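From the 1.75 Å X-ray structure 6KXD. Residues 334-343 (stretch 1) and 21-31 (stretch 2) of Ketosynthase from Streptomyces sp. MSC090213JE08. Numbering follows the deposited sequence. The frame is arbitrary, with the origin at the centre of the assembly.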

# COMPACT_ATOMS: atom_id res chain seq x y z
N SER B 334 -12.56 9.78 -0.91
CA SER B 334 -13.39 9.31 -1.99
C SER B 334 -14.82 9.82 -1.83
O SER B 334 -15.47 10.22 -2.80
CB SER B 334 -13.31 7.78 -2.07
OG SER B 334 -12.01 7.40 -2.36
N PHE B 335 -15.34 9.81 -0.60
CA PHE B 335 -16.65 10.37 -0.32
C PHE B 335 -16.63 11.86 -0.61
O PHE B 335 -17.57 12.37 -1.19
CB PHE B 335 -17.09 10.10 1.09
CG PHE B 335 -17.50 8.69 1.38
CD1 PHE B 335 -17.71 7.79 0.34
CD2 PHE B 335 -17.73 8.28 2.66
CE1 PHE B 335 -18.11 6.49 0.61
CE2 PHE B 335 -18.12 6.98 2.93
CZ PHE B 335 -18.35 6.11 1.90
N GLN B 336 -15.48 12.51 -0.38
CA GLN B 336 -15.39 13.95 -0.64
C GLN B 336 -15.50 14.27 -2.14
O GLN B 336 -16.26 15.17 -2.53
CB GLN B 336 -14.12 14.52 -0.03
CG GLN B 336 -14.20 14.52 1.47
CD GLN B 336 -12.83 14.71 2.05
OE1 GLN B 336 -12.29 13.85 2.72
NE2 GLN B 336 -12.26 15.85 1.78
N ILE B 337 -14.74 13.52 -2.94
CA ILE B 337 -14.77 13.64 -4.35
C ILE B 337 -16.17 13.28 -4.84
O ILE B 337 -16.74 14.00 -5.62
CB ILE B 337 -13.67 12.80 -5.00
CG1 ILE B 337 -12.27 13.34 -4.67
CG2 ILE B 337 -13.91 12.75 -6.49
CD1 ILE B 337 -11.15 12.45 -5.10
N ALA B 338 -16.73 12.17 -4.38
CA ALA B 338 -18.11 11.78 -4.74
C ALA B 338 -19.13 12.86 -4.37
O ALA B 338 -20.06 13.10 -5.16
CB ALA B 338 -18.48 10.47 -4.15
N ALA B 339 -18.99 13.50 -3.20
CA ALA B 339 -19.90 14.56 -2.81
C ALA B 339 -19.82 15.71 -3.83
O ALA B 339 -20.83 16.30 -4.18
CB ALA B 339 -19.63 15.02 -1.41
N VAL B 340 -18.61 16.06 -4.28
CA VAL B 340 -18.43 17.06 -5.30
C VAL B 340 -19.17 16.65 -6.58
O VAL B 340 -19.90 17.47 -7.16
CB VAL B 340 -16.96 17.38 -5.59
CG1 VAL B 340 -16.83 18.24 -6.82
CG2 VAL B 340 -16.27 18.04 -4.40
N LEU B 341 -19.02 15.39 -6.99
CA LEU B 341 -19.62 14.95 -8.21
C LEU B 341 -21.16 14.94 -8.07
O LEU B 341 -21.86 15.29 -9.04
CB LEU B 341 -19.12 13.55 -8.57
CG LEU B 341 -17.61 13.44 -8.78
CD1 LEU B 341 -17.19 12.01 -9.07
CD2 LEU B 341 -17.18 14.34 -9.89
N ALA B 342 -21.64 14.53 -6.89
CA ALA B 342 -23.05 14.50 -6.56
C ALA B 342 -23.66 15.91 -6.60
O ALA B 342 -24.78 16.10 -7.14
CB ALA B 342 -23.26 13.86 -5.22
N ALA B 343 -22.98 16.87 -5.98
CA ALA B 343 -23.35 18.29 -5.96
C ALA B 343 -23.39 18.84 -7.39
O ALA B 343 -24.27 19.67 -7.75
CB ALA B 343 -22.37 19.08 -5.15
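Stretch 2, residues 21-31: VITGWSAVSPY

Stretch 2 packs as a β-strand and the start of the loop or turn that follows it across one side of the helix in stretch 1, through an apolar contact with no hydrogen bond between them. Residues 21-29 form a strand, extended except at Thr23, where psi is 4°. It runs obliquely to the helix, its N-to-C direction at 119° to the helix's (signed crossing angle -119°), with the axes 9.3 Å apart at closest approach. Alternation brings the CA-to-CB bonds of Trp25, Ala27 and Ser29 toward the helix; Ile22 also points toward it, out of step with that alternation, and the break at Thr23 goes with this change of phase.

Trp25 has the most surface covered by the helix, 86 Å². Small Ala338 and Ala342 let the indole lie close to the helix backbone: Ala338 CB lies 3.7 Å from Trp25 CE3, and Ala342 CB 4.2 Å from Trp25 CZ2. Leu341 sets CD1 over the indole face, 4.0 Å from the centroid of the five-membered ring of Trp25, a CH-π contact. The same methyl, Leu341 CD1, reaches Ile22 CG2 at 4.0 Å, while Ile337 CG2 meets Ile22 CD1 at 3.9 Å, so branched aliphatic chains fill the space here.

Toward the other end, Phe335 spans Ala27 to Pro30. The ring lies against the methyl of Ala27 (Phe335 CE1 to Ala27 CB, 4.4 Å), Val28 O approaches its edge 3.4 Å from Phe335 CZ, and Pro30 CD lies 4.1 Å from Phe335 CE2.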

# COMPACT_ATOMS: atom_id res chain seq x y z
N VAL B 21 -9.55 12.02 -16.21
CA VAL B 21 -10.88 12.38 -16.05
C VAL B 21 -11.57 11.25 -15.30
O VAL B 21 -11.32 10.08 -15.56
CB VAL B 21 -11.58 12.69 -17.39
CG1 VAL B 21 -10.97 13.95 -18.00
CG2 VAL B 21 -11.54 11.56 -18.38
N ILE B 22 -12.45 11.66 -14.40
CA ILE B 22 -13.33 10.75 -13.81
C ILE B 22 -14.57 10.63 -14.70
O ILE B 22 -15.23 11.64 -14.94
CB ILE B 22 -13.73 11.24 -12.42
CG1 ILE B 22 -12.52 11.32 -11.49
CG2 ILE B 22 -14.83 10.36 -11.90
CD1 ILE B 22 -12.87 11.94 -10.14
N THR B 23 -14.90 9.41 -15.10
CA THR B 23 -16.04 9.18 -16.03
C THR B 23 -17.14 8.37 -15.37
O THR B 23 -18.18 8.10 -15.98
CB THR B 23 -15.55 8.51 -17.31
OG1 THR B 23 -15.10 7.22 -16.89
CG2 THR B 23 -14.44 9.30 -17.97
N GLY B 24 -16.96 8.07 -14.08
CA GLY B 24 -17.95 7.34 -13.36
C GLY B 24 -17.57 7.22 -11.90
O GLY B 24 -16.40 7.36 -11.58
N TRP B 25 -18.56 6.95 -11.07
CA TRP B 25 -18.32 6.75 -9.67
C TRP B 25 -19.41 5.91 -9.06
O TRP B 25 -20.50 5.72 -9.62
CB TRP B 25 -18.19 8.07 -8.94
CG TRP B 25 -19.39 8.94 -8.95
CD1 TRP B 25 -19.83 9.75 -9.96
CD2 TRP B 25 -20.32 9.09 -7.87
NE1 TRP B 25 -20.95 10.43 -9.56
CE2 TRP B 25 -21.28 10.04 -8.30
CE3 TRP B 25 -20.41 8.55 -6.59
CZ2 TRP B 25 -22.34 10.42 -7.48
CZ3 TRP B 25 -21.46 8.92 -5.79
CH2 TRP B 25 -22.41 9.85 -6.23
N SER B 26 -19.07 5.40 -7.88
CA SER B 26 -19.92 4.61 -7.14
C SER B 26 -19.59 4.81 -5.68
O SER B 26 -18.49 5.24 -5.34
CB SER B 26 -19.77 3.17 -7.53
OG SER B 26 -20.86 2.44 -6.98
N ALA B 27 -20.55 4.49 -4.84
CA ALA B 27 -20.38 4.60 -3.43
C ALA B 27 -21.33 3.67 -2.71
O ALA B 27 -22.47 3.44 -3.11
CB ALA B 27 -20.62 6.01 -2.96
N VAL B 28 -20.83 3.14 -1.61
CA VAL B 28 -21.61 2.47 -0.66
C VAL B 28 -21.25 3.19 0.62
O VAL B 28 -20.07 3.33 0.94
CB VAL B 28 -21.26 0.97 -0.56
CG1 VAL B 28 -22.06 0.30 0.53
CG2 VAL B 28 -21.44 0.25 -1.89
N SER B 29 -22.24 3.74 1.27
CA SER B 29 -21.96 4.74 2.25
C SER B 29 -23.04 4.75 3.33
O SER B 29 -24.03 4.04 3.23
CB SER B 29 -21.88 6.08 1.56
OG SER B 29 -23.20 6.54 1.32
N PRO B 30 -22.88 5.57 4.39
CA PRO B 30 -23.93 5.67 5.40
C PRO B 30 -25.26 6.21 4.85
O PRO B 30 -26.24 6.07 5.54
CB PRO B 30 -23.34 6.60 6.46
CG PRO B 30 -21.83 6.44 6.26
CD PRO B 30 -21.67 6.31 4.77
N TYR B 31 -25.26 6.73 3.61
CA TYR B 31 -26.46 7.11 2.89
C TYR B 31 -27.17 5.91 2.28
O TYR B 31 -28.33 6.04 1.98
CB TYR B 31 -26.15 8.09 1.78
CG TYR B 31 -25.79 9.45 2.32
CD1 TYR B 31 -26.59 10.01 3.32
CD2 TYR B 31 -24.72 10.18 1.85
CE1 TYR B 31 -26.30 11.25 3.84
CE2 TYR B 31 -24.43 11.44 2.36
CZ TYR B 31 -25.23 11.97 3.37
OH TYR B 31 -25.00 13.20 3.94